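Side-chain contacts in cytochrome c-552/4 domain-containing protein (Ignicoccus hospitalis KIN4/I, PDB 4QO5), which binds eight heme c groups in each chain and, as a membrane-associated octaheme cytochrome c, probably carries electrons: residues P91-H96 with K100-V105; E119-S124 with H201-V206; S477-Y482 with F494-Y499. All blocks are in the same frame, centred on the assembly; numbering follows the deposited sequence.

Contact 1: residues P91-H96 with K100-V105; sequences PDTIDH and KIHPIV. With HEC (heme c), chain B.
Ile-94 and Ile-101 are the hydrogen-bonded pair of a short antiparallel hairpin, a compact case of strand geometry presenting a heme ligand. Ile-94 N reaches Ile-101 O at 2.8 Å, and the return bond runs from Ile-101 N to Ile-94 O. The tight side faces the heme. Ile-101 holds CG1 between its backbone N and carbonyl carbon (chi1 65°), which sets CG1 3.5 Å from His-96 CB, while CG2 and CD1 rest on porphyrin substituents and the ring edge. His-96 NE2 binds the iron at 2.2 Å, with His-27 as the other axial ligand. Past the strands, Asp-92 OD2 accepts a bond of 3.2 Å from Ile-104 N and another from Tyr-195, and a water joins OD1 to Ile-104 O. With a leucine in place of Asp-92, the Ile-104 amide and the Tyr-195 hydroxyl would probably lose their shared acceptor. The face bearing Asp-95 and Lys-100 is looser and solvent-exposed: Lys-100 CB approaches Thr-93 CG2 no closer than 4.0 Å, and Asp-95 OD1 stays 6.3 Å from Lys-100 NZ. Val-190 and Val-193 of strand 188-196 meet the hairpin at His-96 and Ile-94, Tyr-195 packs on Pro-103 and Ile-104 beyond it, and Val-105 packs on helix 79-83.

Contact 2: residues E119-S124 with H201-V206; sequences EQYSKS and HGVGRV. With HEC (heme c), chain I.
Tyr-121 and Val-203 illustrate how one directed side-chain bond can join distant parts of a chain. With CG anti to the backbone N (chi1 -165°), the tyrosine extends from helix 115-122, and its OH donates to Val-203 O at 2.8 Å. The acceptor lies at the ring edge, near its plane, although the hydroxyl sits 30° off the carbonyl plane. Val-203, within a type I turn, brings CB 3.2 Å from Tyr-121 OH, the side chains crossing at about a right angle. Over one face of the ring, toward its rim, sits Ser-124 OG, bonded to Tyr-121 O at 2.6 Å on a lone pair. His-201 ND1 donates to heme O1A at 2.7 Å in the ring plane, and His-201 NE2 is hydrogen-bonded to Tyr-198 OH. With both nitrogens engaged and O1D of the other propionate over one face, the ring is probably held against turning. Loop 201-206 thus joins helix 115-122 through one hydroxyl-to-carbonyl bond and two hemes through propionate bonds from His-201 and Arg-205.

Contact 3: residues S477-Y482 with F494-Y499; sequences SNSIRY and FKRGWY. With HEC (heme c), chain E.
Ile-480 holds CG1 beside its backbone N, anti to the carbonyl carbon (chi1 -69°), and an extended second torsion carries CD1 over the indole of Trp-498. The methyl makes a CH-pi contact 3.7 Å from the centroid of the five-membered ring, 12° off the ring normal. Ile-480 CG2 lies 3.5 Å from Trp-498 NE1, whose hydrogen bond goes to Gln-426 of helix 413-447. Helix 464-485 thus packs against the start of helix 498-520, with Gly-497 as N-cap: Ile-480 CG1 comes 3.6 Å from Gly-497 CA. Beside it a polar group is buried: Ser-479 CB sits 3.3 Å from Arg-496 O, which has no hydrogen-bond partner in the model, and Ser-479 OG, bonded to Phe-475 O, lies 3.3 Å from Arg-496 CG. The arginine's bent chain leads away to a salt bridge with Asp-241. Earlier in the loop, Phe-494 CZ touches heme C3B at 3.3 Å; the third subunit's Tyr-482 hydroxyl is hydrogen-bonded to that heme, and its Asp-241 forms a salt bridge with Lys-495.

Followed from the N terminus, the three contacts come in series: each closes before the next opens, so none nests or crosses. Contact 1 closes the tight turn of a hairpin, with three residues between its segments. Contact 2 closes a far larger loop of 76 residues, bringing the stretch after strand 188-196 back to helix 115-122. Contact 3 closes an 11-residue connection between the last two helices of the chain. Contacts 1 and 2 touch, Ile-104 CG2 lying 3.6 Å from Arg-205 NH2, so the segment leaving the hairpin packs against the loop of contact 2. Contact 3 stands apart, its nearest atoms about 12 Å from contact 2, and lies across the chain's centre from contact 1.

Contact 1: residues P91-H96 with K100-V105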
loop_
_atom_site.group_PDB
_atom_site.type_symbol
_atom_site.label_atom_id
_atom_site.label_comp_id
_atom_site.label_asym_id
_atom_site.label_seq_id
_atom_site.Cartn_x
_atom_site.Cartn_y
_atom_site.Cartn_z
ATOM N N PRO A 91 5.394 -35.899 -18.417
ATOM C CA PRO A 91 4.595 -35.851 -19.648
ATOM C C PRO A 91 4.962 -34.663 -20.541
ATOM O O PRO A 91 4.664 -34.701 -21.736
ATOM C CB PRO A 91 3.164 -35.683 -19.128
ATOM C CG PRO A 91 3.196 -36.280 -17.748
ATOM C CD PRO A 91 4.545 -35.896 -17.211
ATOM N N ASP A 92 5.574 -33.628 -19.971
ATOM C CA ASP A 92 6.015 -32.482 -20.769
ATOM C C ASP A 92 7.464 -32.627 -21.231
ATOM O O ASP A 92 8.089 -31.655 -21.660
ATOM C CB ASP A 92 5.768 -31.136 -20.058
ATOM C CG ASP A 92 6.408 -31.050 -18.677
ATOM O OD1 ASP A 92 6.657 -32.102 -18.049
ATOM O OD2 ASP A 92 6.635 -29.903 -18.205
ATOM N N THR A 93 7.985 -33.852 -21.170
ATOM C CA THR A 93 9.303 -34.114 -21.733
ATOM C C THR A 93 9.250 -34.025 -23.259
ATOM O O THR A 93 8.411 -34.666 -23.898
ATOM C CB THR A 93 9.845 -35.489 -21.310
ATOM O OG1 THR A 93 10.208 -35.425 -19.926
ATOM C CG2 THR A 93 11.073 -35.854 -22.125
ATOM N N ILE A 94 10.139 -33.223 -23.839
ATOM C CA ILE A 94 10.211 -33.101 -25.290
ATOM C C ILE A 94 11.649 -33.199 -25.764
ATOM O O ILE A 94 12.578 -32.925 -25.011
ATOM C CB ILE A 94 9.651 -31.757 -25.778
ATOM C CG1 ILE A 94 10.370 -30.600 -25.080
ATOM C CG2 ILE A 94 8.152 -31.695 -25.537
ATOM C CD1 ILE A 94 10.083 -29.241 -25.699
ATOM N N ASP A 95 11.842 -33.602 -27.016
ATOM C CA ASP A 95 13.170 -33.505 -27.592
ATOM C C ASP A 95 13.508 -32.029 -27.807
ATOM O O ASP A 95 12.658 -31.232 -28.209
ATOM C CB ASP A 95 13.275 -34.271 -28.906
ATOM C CG ASP A 95 14.716 -34.506 -29.313
ATOM O OD1 ASP A 95 15.339 -35.442 -28.761
ATOM O OD2 ASP A 95 15.229 -33.744 -30.162
ATOM N N HIS A 96 14.756 -31.673 -27.531
ATOM C CA HIS A 96 15.170 -30.281 -27.549
ATOM C C HIS A 96 16.655 -30.253 -27.838
ATOM O O HIS A 96 17.463 -30.457 -26.937
ATOM C CB HIS A 96 14.893 -29.653 -26.188
ATOM C CG HIS A 96 15.049 -28.167 -26.163
ATOM N ND1 HIS A 96 14.221 -27.321 -26.871
ATOM C CD2 HIS A 96 15.930 -27.378 -25.511
ATOM C CE1 HIS A 96 14.591 -26.071 -26.664
ATOM N NE2 HIS A 96 15.625 -26.080 -25.843
ATOM N N LYS A 100 16.560 -34.624 -23.863
ATOM C CA LYS A 100 15.180 -34.862 -23.453
ATOM C C LYS A 100 14.886 -34.002 -22.228
ATOM O O LYS A 100 15.279 -34.344 -21.114
ATOM C CB LYS A 100 14.956 -36.337 -23.120
ATOM C CG LYS A 100 15.003 -37.251 -24.336
ATOM C CD LYS A 100 14.964 -38.720 -23.920
ATOM C CE LYS A 100 16.359 -39.337 -23.938
ATOM N NZ LYS A 100 16.504 -40.379 -25.002
ATOM N N ILE A 101 14.205 -32.879 -22.428
ATOM C CA ILE A 101 14.000 -31.949 -21.314
ATOM C C ILE A 101 12.526 -31.644 -21.086
ATOM O O ILE A 101 11.707 -31.801 -21.982
ATOM C CB ILE A 101 14.784 -30.632 -21.516
ATOM C CG1 ILE A 101 14.252 -29.880 -22.728
ATOM C CG2 ILE A 101 16.282 -30.903 -21.666
ATOM C CD1 ILE A 101 13.530 -28.594 -22.384
ATOM N N HIS A 102 12.195 -31.208 -19.877
ATOM C CA HIS A 102 10.833 -30.790 -19.564
ATOM C C HIS A 102 10.904 -29.398 -18.951
ATOM O O HIS A 102 11.790 -29.127 -18.144
ATOM C CB HIS A 102 10.141 -31.767 -18.603
ATOM C CG HIS A 102 10.855 -31.961 -17.298
ATOM N ND1 HIS A 102 11.953 -32.782 -17.164
ATOM C CD2 HIS A 102 10.624 -31.441 -16.064
ATOM C CE1 HIS A 102 12.368 -32.761 -15.908
ATOM N NE2 HIS A 102 11.589 -31.941 -15.222
ATOM N N PRO A 103 9.980 -28.512 -19.348
ATOM C CA PRO A 103 10.054 -27.125 -18.858
ATOM C C PRO A 103 9.665 -26.992 -17.393
ATOM O O PRO A 103 10.294 -26.206 -16.695
ATOM C CB PRO A 103 9.037 -26.390 -19.734
ATOM C CG PRO A 103 9.005 -27.198 -21.020
ATOM C CD PRO A 103 9.098 -28.630 -20.525
ATOM N N ILE A 104 8.653 -27.729 -16.933
ATOM C CA ILE A 104 8.197 -27.533 -15.566
ATOM C C ILE A 104 8.953 -28.458 -14.635
ATOM O O ILE A 104 8.656 -29.657 -14.554
ATOM C CB ILE A 104 6.669 -27.713 -15.397
ATOM C CG1 ILE A 104 5.916 -26.707 -16.275
ATOM C CG2 ILE A 104 6.263 -27.508 -13.922
ATOM C CD1 ILE A 104 4.397 -26.903 -16.256
ATOM N N VAL A 105 9.957 -27.898 -13.968
ATOM C CA VAL A 105 10.710 -28.629 -12.966
ATOM C C VAL A 105 9.894 -28.662 -11.666
ATOM O O VAL A 105 9.463 -27.627 -11.163
ATOM C CB VAL A 105 12.111 -28.005 -12.774
ATOM C CG1 VAL A 105 12.864 -28.669 -11.632
ATOM C CG2 VAL A 105 12.909 -28.060 -14.077
HETATM FE FE HEC B . 16.584 -24.390 -24.849
HETATM C CHA HEC B . 13.386 -23.173 -25.045
HETATM C CHB HEC B . 16.074 -25.366 -21.659
HETATM C CHC HEC B . 19.382 -26.281 -25.033
HETATM C CHD HEC B . 17.470 -22.764 -27.701
HETATM N NA HEC B . 15.018 -24.249 -23.577
HETATM C C1A HEC B . 13.740 -23.857 -23.896
HETATM C C2A HEC B . 12.867 -24.248 -22.811
HETATM C C3A HEC B . 13.604 -24.859 -21.878
HETATM C C4A HEC B . 14.981 -24.862 -22.334
HETATM C CMA HEC B . 13.121 -25.447 -20.527
HETATM C CAA HEC B . 11.338 -24.023 -22.771
HETATM C CBA HEC B . 10.746 -25.058 -23.725
HETATM C CGA HEC B . 9.243 -25.121 -23.652
HETATM O O1A HEC B . 8.597 -24.228 -23.038
HETATM O O2A HEC B . 8.682 -26.099 -24.207
HETATM N NB HEC B . 17.569 -25.523 -23.558
HETATM C C1B HEC B . 17.138 -25.910 -22.305
HETATM C C2B HEC B . 17.963 -26.973 -21.824
HETATM C C3B HEC B . 18.837 -27.246 -22.811
HETATM C C4B HEC B . 18.635 -26.317 -23.881
HETATM C CMB HEC B . 17.723 -27.649 -20.446
HETATM C CAB HEC B . 19.942 -28.303 -22.980
HETATM C CBB HEC B . 19.668 -29.640 -22.259
HETATM N NC HEC B . 18.167 -24.469 -26.102
HETATM C C1C HEC B . 19.168 -25.405 -26.070
HETATM C C2C HEC B . 20.072 -25.168 -27.178
HETATM C C3C HEC B . 19.407 -24.372 -28.041
HETATM C C4C HEC B . 18.287 -23.798 -27.304
HETATM C CMC HEC B . 21.111 -26.251 -27.529
HETATM C CAC HEC B . 19.816 -23.890 -29.471
HETATM C CBC HEC B . 20.506 -24.854 -30.455
HETATM N ND HEC B . 15.584 -23.160 -26.161
HETATM C C1D HEC B . 16.184 -22.552 -27.261
HETATM C C2D HEC B . 15.239 -21.653 -27.870
HETATM C C3D HEC B . 13.957 -21.785 -27.050
HETATM C C4D HEC B . 14.263 -22.740 -26.008
HETATM C CMD HEC B . 15.474 -20.757 -29.110
HETATM C CAD HEC B . 12.628 -21.034 -27.262
HETATM C CBD HEC B . 12.850 -19.556 -26.967
HETATM C CGD HEC B . 11.572 -18.784 -27.175
HETATM O O1D HEC B . 11.641 -17.528 -27.221
HETATM O O2D HEC B . 10.484 -19.408 -27.294
HETATM O O HOH W 1 6.795 -31.611 -15.377
HETATM O O HOH W 2 12.991 -34.503 -19.152
#

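Contact 2: residues E119-S124 with H201-V206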
loop_
_atom_site.group_PDB
_atom_site.type_symbol
_atom_site.label_atom_id
_atom_site.label_comp_id
_atom_site.label_asym_id
_atom_site.label_seq_id
_atom_site.Cartn_x
_atom_site.Cartn_y
_atom_site.Cartn_z
ATOM N N GLU A 119 9.615 -33.603 1.388
ATOM C CA GLU A 119 8.841 -34.386 2.356
ATOM C C GLU A 119 8.017 -33.483 3.276
ATOM O O GLU A 119 6.832 -33.742 3.521
ATOM C CB GLU A 119 9.745 -35.295 3.202
ATOM C CG GLU A 119 10.438 -36.410 2.433
ATOM C CD GLU A 119 9.511 -37.548 2.043
ATOM O OE1 GLU A 119 8.347 -37.564 2.497
ATOM O OE2 GLU A 119 9.957 -38.435 1.277
ATOM N N GLN A 120 8.642 -32.425 3.781
ATOM C CA GLN A 120 7.938 -31.480 4.640
ATOM C C GLN A 120 6.825 -30.752 3.908
ATOM O O GLN A 120 5.680 -30.714 4.376
ATOM C CB GLN A 120 8.917 -30.482 5.240
ATOM C CG GLN A 120 9.802 -31.111 6.303
ATOM C CD GLN A 120 10.863 -30.153 6.795
ATOM O OE1 GLN A 120 10.932 -28.997 6.345
ATOM N NE2 GLN A 120 11.713 -30.624 7.696
ATOM N N TYR A 121 7.157 -30.202 2.740
ATOM C CA TYR A 121 6.190 -29.455 1.970
ATOM C C TYR A 121 4.975 -30.274 1.594
ATOM O O TYR A 121 3.846 -29.783 1.656
ATOM C CB TYR A 121 6.841 -28.874 0.719
ATOM C CG TYR A 121 5.996 -27.805 0.086
ATOM C CD1 TYR A 121 5.905 -26.554 0.659
ATOM C CD2 TYR A 121 5.265 -28.058 -1.069
ATOM C CE1 TYR A 121 5.138 -25.580 0.098
ATOM C CE2 TYR A 121 4.485 -27.082 -1.640
ATOM C CZ TYR A 121 4.424 -25.845 -1.042
ATOM O OH TYR A 121 3.662 -24.842 -1.586
ATOM N N SER A 122 5.206 -31.529 1.205
ATOM C CA SER A 122 4.147 -32.371 0.659
ATOM C C SER A 122 3.060 -32.700 1.679
ATOM O O SER A 122 1.940 -33.030 1.302
ATOM C CB SER A 122 4.740 -33.653 0.081
ATOM O OG SER A 122 5.220 -34.476 1.126
ATOM N N LYS A 123 3.391 -32.600 2.965
ATOM C CA LYS A 123 2.421 -32.783 4.048
ATOM C C LYS A 123 1.632 -31.514 4.374
ATOM O O LYS A 123 0.638 -31.561 5.095
ATOM C CB LYS A 123 3.139 -33.221 5.327
ATOM C CG LYS A 123 3.708 -34.627 5.297
ATOM C CD LYS A 123 4.679 -34.795 6.455
ATOM C CE LYS A 123 4.458 -36.093 7.207
ATOM N NZ LYS A 123 4.948 -35.978 8.619
ATOM N N SER A 124 2.088 -30.382 3.860
ATOM C CA SER A 124 1.560 -29.088 4.281
ATOM C C SER A 124 0.259 -28.706 3.576
ATOM O O SER A 124 -0.036 -29.173 2.475
ATOM C CB SER A 124 2.606 -27.990 4.068
ATOM O OG SER A 124 2.733 -27.663 2.688
ATOM N N HIS A 201 2.263 -20.261 -10.592
ATOM C CA HIS A 201 3.176 -20.636 -9.512
ATOM C C HIS A 201 2.532 -20.547 -8.133
ATOM O O HIS A 201 3.170 -20.155 -7.169
ATOM C CB HIS A 201 4.475 -19.827 -9.611
ATOM C CG HIS A 201 5.087 -19.890 -10.979
ATOM N ND1 HIS A 201 4.694 -19.049 -12.000
ATOM C CD2 HIS A 201 5.992 -20.743 -11.517
ATOM C CE1 HIS A 201 5.353 -19.365 -13.105
ATOM N NE2 HIS A 201 6.147 -20.389 -12.839
ATOM N N GLY A 202 1.249 -20.902 -8.056
ATOM C CA GLY A 202 0.566 -20.959 -6.779
ATOM C C GLY A 202 1.087 -22.133 -5.959
ATOM O O GLY A 202 1.600 -23.105 -6.506
ATOM N N VAL A 203 0.945 -22.053 -4.640
ATOM C CA VAL A 203 1.605 -23.018 -3.764
ATOM C C VAL A 203 1.139 -24.457 -3.925
ATOM O O VAL A 203 1.911 -25.368 -3.661
ATOM C CB VAL A 203 1.512 -22.603 -2.286
ATOM C CG1 VAL A 203 2.308 -21.323 -2.072
ATOM C CG2 VAL A 203 0.047 -22.417 -1.899
ATOM N N GLY A 204 -0.118 -24.662 -4.321
ATOM C CA GLY A 204 -0.657 -25.998 -4.505
ATOM C C GLY A 204 -0.776 -26.418 -5.964
ATOM O O GLY A 204 -1.638 -27.226 -6.308
ATOM N N ARG A 205 0.073 -25.864 -6.830
ATOM C CA ARG A 205 0.007 -26.197 -8.261
ATOM C C ARG A 205 0.089 -27.714 -8.472
ATOM O O ARG A 205 0.946 -28.382 -7.881
ATOM C CB ARG A 205 1.130 -25.527 -9.032
ATOM C CG ARG A 205 1.050 -25.753 -10.579
ATOM C CD ARG A 205 2.219 -25.050 -11.228
ATOM N NE ARG A 205 3.460 -25.782 -10.981
ATOM C CZ ARG A 205 4.670 -25.229 -10.923
ATOM N NH1 ARG A 205 4.842 -23.906 -11.074
ATOM N NH2 ARG A 205 5.718 -26.006 -10.712
ATOM N N VAL A 206 -0.808 -28.255 -9.291
ATOM C CA VAL A 206 -0.792 -29.698 -9.577
ATOM C C VAL A 206 0.014 -29.924 -10.853
ATOM O O VAL A 206 -0.432 -29.603 -11.947
ATOM C CB VAL A 206 -2.219 -30.262 -9.717
ATOM C CG1 VAL A 206 -2.190 -31.782 -9.911
ATOM C CG2 VAL A 206 -3.051 -29.882 -8.489
HETATM FE FE HEC I . 8.416 -12.465 -16.283
HETATM C CHA HEC I . 7.812 -14.359 -13.509
HETATM C CHB HEC I . 5.303 -13.292 -17.530
HETATM C CHC HEC I . 8.800 -10.244 -18.834
HETATM C CHD HEC I . 11.691 -12.238 -15.518
HETATM N NA HEC I . 6.869 -13.575 -15.633
HETATM C C1A HEC I . 6.803 -14.280 -14.432
HETATM C C2A HEC I . 5.496 -14.902 -14.320
HETATM C C3A HEC I . 4.831 -14.609 -15.443
HETATM C C4A HEC I . 5.661 -13.779 -16.278
HETATM C CMA HEC I . 3.394 -15.043 -15.788
HETATM C CAA HEC I . 4.968 -15.787 -13.148
HETATM C CBA HEC I . 4.222 -14.903 -12.134
HETATM C CGA HEC I . 3.357 -15.700 -11.181
HETATM O O1A HEC I . 3.176 -16.923 -11.399
HETATM O O2A HEC I . 2.833 -15.109 -10.198
HETATM N NB HEC I . 7.294 -11.908 -17.905
HETATM C C1B HEC I . 5.982 -12.278 -18.141
HETATM C C2B HEC I . 5.426 -11.424 -19.154
HETATM C C3B HEC I . 6.386 -10.546 -19.499
HETATM C C4B HEC I . 7.577 -10.868 -18.743
HETATM C CMB HEC I . 3.950 -11.601 -19.599
HETATM C CAB HEC I . 6.370 -9.305 -20.443
HETATM C CBB HEC I . 4.979 -8.707 -20.799
HETATM N NC HEC I . 9.917 -11.492 -17.032
HETATM C C1C HEC I . 9.887 -10.563 -18.059
HETATM C C2C HEC I . 11.226 -10.082 -18.310
HETATM C C3C HEC I . 11.933 -10.479 -17.240
HETATM C C4C HEC I . 11.184 -11.483 -16.536
HETATM C CMC HEC I . 11.439 -8.853 -19.238
HETATM C CAC HEC I . 13.378 -10.246 -16.744
HETATM C CBC HEC I . 13.985 -8.859 -17.021
HETATM N ND HEC I . 9.565 -13.187 -14.775
HETATM C C1D HEC I . 10.942 -12.995 -14.674
HETATM C C2D HEC I . 11.458 -13.703 -13.532
HETATM C C3D HEC I . 10.241 -14.347 -12.920
HETATM C C4D HEC I . 9.118 -13.984 -13.736
HETATM C CMD HEC I . 12.923 -13.769 -13.054
HETATM C CAD HEC I . 10.206 -15.226 -11.657
HETATM C CBD HEC I . 10.074 -16.675 -12.125
HETATM C CGD HEC I . 9.346 -17.485 -11.070
HETATM O O1D HEC I . 8.087 -17.423 -11.029
HETATM O O2D HEC I . 10.004 -18.212 -10.280
#

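Contact 3: residues S477-Y482 with F494-Y499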
loop_
_atom_site.group_PDB
_atom_site.type_symbol
_atom_site.label_atom_id
_atom_site.label_comp_id
_atom_site.label_asym_id
_atom_site.label_seq_id
_atom_site.Cartn_x
_atom_site.Cartn_y
_atom_site.Cartn_z
ATOM N N SER A 477 -12.707 -9.832 10.483
ATOM C CA SER A 477 -12.282 -10.645 11.629
ATOM C C SER A 477 -10.872 -11.137 11.366
ATOM O O SER A 477 -10.030 -11.107 12.255
ATOM C CB SER A 477 -13.225 -11.820 11.887
ATOM O OG SER A 477 -14.512 -11.372 12.274
ATOM N N ASN A 478 -10.611 -11.573 10.134
ATOM C CA ASN A 478 -9.262 -12.000 9.776
ATOM C C ASN A 478 -8.224 -10.907 10.002
ATOM O O ASN A 478 -7.165 -11.152 10.569
ATOM C CB ASN A 478 -9.202 -12.445 8.316
ATOM C CG ASN A 478 -9.781 -13.836 8.107
ATOM O OD1 ASN A 478 -10.170 -14.524 9.060
ATOM N ND2 ASN A 478 -9.846 -14.253 6.850
ATOM N N SER A 479 -8.518 -9.702 9.530
ATOM C CA SER A 479 -7.567 -8.607 9.667
ATOM C C SER A 479 -7.297 -8.288 11.132
ATOM O O SER A 479 -6.156 -8.022 11.523
ATOM C CB SER A 479 -8.058 -7.361 8.933
ATOM O OG SER A 479 -7.962 -7.544 7.530
ATOM N N ILE A 480 -8.345 -8.326 11.943
ATOM C CA ILE A 480 -8.188 -8.030 13.371
ATOM C C ILE A 480 -7.276 -9.047 14.046
ATOM O O ILE A 480 -6.389 -8.693 14.832
ATOM C CB ILE A 480 -9.558 -7.995 14.082
ATOM C CG1 ILE A 480 -10.345 -6.769 13.618
ATOM C CG2 ILE A 480 -9.382 -7.948 15.619
ATOM C CD1 ILE A 480 -11.835 -6.854 13.915
ATOM N N ARG A 481 -7.490 -10.321 13.725
ATOM C CA ARG A 481 -6.680 -11.390 14.281
ATOM C C ARG A 481 -5.242 -11.305 13.765
ATOM O O ARG A 481 -4.303 -11.417 14.540
ATOM C CB ARG A 481 -7.305 -12.749 13.958
ATOM C CG ARG A 481 -8.641 -12.964 14.672
ATOM C CD ARG A 481 -9.177 -14.377 14.434
ATOM N NE ARG A 481 -9.702 -14.574 13.083
ATOM C CZ ARG A 481 -10.998 -14.684 12.797
ATOM N NH1 ARG A 481 -11.903 -14.589 13.757
ATOM N NH2 ARG A 481 -11.393 -14.879 11.547
ATOM N N TYR A 482 -5.078 -11.071 12.462
ATOM C CA TYR A 482 -3.739 -10.926 11.890
ATOM C C TYR A 482 -2.972 -9.766 12.533
ATOM O O TYR A 482 -1.769 -9.881 12.830
ATOM C CB TYR A 482 -3.839 -10.625 10.387
ATOM C CG TYR A 482 -3.881 -11.830 9.470
ATOM C CD1 TYR A 482 -4.683 -12.931 9.744
ATOM C CD2 TYR A 482 -3.132 -11.843 8.306
ATOM C CE1 TYR A 482 -4.724 -14.025 8.863
ATOM C CE2 TYR A 482 -3.169 -12.923 7.428
ATOM C CZ TYR A 482 -3.955 -14.006 7.713
ATOM O OH TYR A 482 -3.972 -15.066 6.820
ATOM N N PHE A 494 -9.326 1.091 11.317
ATOM C CA PHE A 494 -10.166 1.733 10.308
ATOM C C PHE A 494 -10.021 1.138 8.917
ATOM O O PHE A 494 -10.978 1.115 8.145
ATOM C CB PHE A 494 -9.871 3.231 10.226
ATOM C CG PHE A 494 -10.260 3.998 11.453
ATOM C CD1 PHE A 494 -11.592 4.086 11.850
ATOM C CD2 PHE A 494 -9.302 4.680 12.174
ATOM C CE1 PHE A 494 -11.944 4.829 12.976
ATOM C CE2 PHE A 494 -9.642 5.406 13.288
ATOM C CZ PHE A 494 -10.970 5.486 13.689
ATOM N N LYS A 495 -8.818 0.681 8.595
ATOM C CA LYS A 495 -8.547 0.155 7.267
ATOM C C LYS A 495 -9.362 -1.124 6.998
ATOM O O LYS A 495 -10.018 -1.247 5.967
ATOM C CB LYS A 495 -7.037 -0.087 7.089
ATOM C CG LYS A 495 -6.633 -0.663 5.727
ATOM C CD LYS A 495 -7.150 0.214 4.589
ATOM C CE LYS A 495 -6.530 -0.171 3.262
ATOM N NZ LYS A 495 -5.301 0.611 3.004
ATOM N N ARG A 496 -9.360 -2.060 7.939
ATOM C CA ARG A 496 -9.980 -3.361 7.668
ATOM C C ARG A 496 -10.320 -4.064 8.984
ATOM O O ARG A 496 -10.536 -5.256 9.012
ATOM C CB ARG A 496 -9.028 -4.231 6.840
ATOM C CG ARG A 496 -9.718 -5.232 5.903
ATOM C CD ARG A 496 -10.403 -4.510 4.733
ATOM N NE ARG A 496 -9.442 -3.950 3.788
ATOM C CZ ARG A 496 -9.775 -3.138 2.789
ATOM N NH1 ARG A 496 -11.044 -2.796 2.616
ATOM N NH2 ARG A 496 -8.850 -2.669 1.967
ATOM N N GLY A 497 -10.383 -3.309 10.073
ATOM C CA GLY A 497 -10.472 -3.916 11.397
ATOM C C GLY A 497 -11.752 -3.635 12.152
ATOM O O GLY A 497 -12.834 -3.723 11.577
ATOM N N TRP A 498 -11.636 -3.316 13.448
ATOM C CA TRP A 498 -12.814 -3.193 14.306
ATOM C C TRP A 498 -13.858 -2.223 13.783
ATOM O O TRP A 498 -15.058 -2.493 13.862
ATOM C CB TRP A 498 -12.438 -2.838 15.761
ATOM C CG TRP A 498 -12.108 -4.066 16.549
ATOM C CD1 TRP A 498 -10.884 -4.431 17.037
ATOM C CD2 TRP A 498 -13.008 -5.121 16.894
ATOM N NE1 TRP A 498 -10.975 -5.640 17.685
ATOM C CE2 TRP A 498 -12.268 -6.088 17.599
ATOM C CE3 TRP A 498 -14.371 -5.345 16.668
ATOM C CZ2 TRP A 498 -12.842 -7.270 18.081
ATOM C CZ3 TRP A 498 -14.942 -6.520 17.156
ATOM C CH2 TRP A 498 -14.178 -7.461 17.853
ATOM N N TYR A 499 -13.410 -1.086 13.259
ATOM C CA TYR A 499 -14.345 -0.099 12.756
ATOM C C TYR A 499 -15.152 -0.697 11.605
ATOM O O TYR A 499 -16.374 -0.540 11.538
ATOM C CB TYR A 499 -13.632 1.196 12.321
ATOM C CG TYR A 499 -14.580 2.103 11.581
ATOM C CD1 TYR A 499 -15.402 2.998 12.264
ATOM C CD2 TYR A 499 -14.687 2.030 10.198
ATOM C CE1 TYR A 499 -16.298 3.795 11.576
ATOM C CE2 TYR A 499 -15.573 2.809 9.514
ATOM C CZ TYR A 499 -16.372 3.692 10.195
ATOM O OH TYR A 499 -17.248 4.463 9.471
HETATM FE FE HEC E . -6.740 8.166 16.187
HETATM C CHA HEC E . -6.077 11.582 16.174
HETATM C CHB HEC E . -9.898 8.860 17.307
HETATM C CHC HEC E . -7.545 4.823 16.034
HETATM C CHD HEC E . -3.825 7.553 14.559
HETATM N NA HEC E . -7.780 9.900 16.595
HETATM C C1A HEC E . -7.303 11.188 16.644
HETATM C C2A HEC E . -8.309 12.026 17.268
HETATM C C3A HEC E . -9.350 11.248 17.560
HETATM C C4A HEC E . -9.043 9.911 17.141
HETATM C CMA HEC E . -10.695 11.626 18.213
HETATM C CAA HEC E . -8.188 13.538 17.565
HETATM C CBA HEC E . -7.847 13.617 19.057
HETATM C CGA HEC E . -7.576 15.028 19.529
HETATM O O1A HEC E . -8.383 15.564 20.332
HETATM O O2A HEC E . -6.553 15.611 19.102
HETATM N NB HEC E . -8.365 7.094 16.613
HETATM C C1B HEC E . -9.590 7.554 17.030
HETATM C C2B HEC E . -10.481 6.443 17.240
HETATM C C3B HEC E . -9.843 5.347 16.811
HETATM C C4B HEC E . -8.489 5.721 16.479
HETATM C CMB HEC E . -11.969 6.612 17.638
HETATM C CAB HEC E . -10.280 3.870 16.670
HETATM C CBB HEC E . -11.779 3.516 16.567
HETATM N NC HEC E . -5.932 6.511 15.417
HETATM C C1C HEC E . -6.329 5.198 15.534
HETATM C C2C HEC E . -5.210 4.337 15.206
HETATM C C3C HEC E . -4.306 5.164 14.659
HETATM C C4C HEC E . -4.671 6.513 14.881
HETATM C CMC HEC E . -5.374 2.802 15.053
HETATM C CAC HEC E . -2.955 5.011 13.982
HETATM C CBC HEC E . -3.059 3.989 12.810
HETATM N ND HEC E . -5.192 9.372 15.488
HETATM C C1D HEC E . -4.087 8.884 14.814
HETATM C C2D HEC E . -3.270 9.990 14.390
HETATM C C3D HEC E . -3.976 11.247 14.876
HETATM C C4D HEC E . -5.158 10.771 15.548
HETATM C CMD HEC E . -1.957 9.911 13.606
HETATM C CAD HEC E . -3.547 12.718 14.660
HETATM C CBD HEC E . -3.889 13.068 13.215
HETATM C CGD HEC E . -3.722 14.540 12.952
HETATM O O1D HEC E . -3.637 14.912 11.755
HETATM O O2D HEC E . -3.669 15.337 13.915
HETATM O O HOH W 3 -7.601 8.357 13.829
#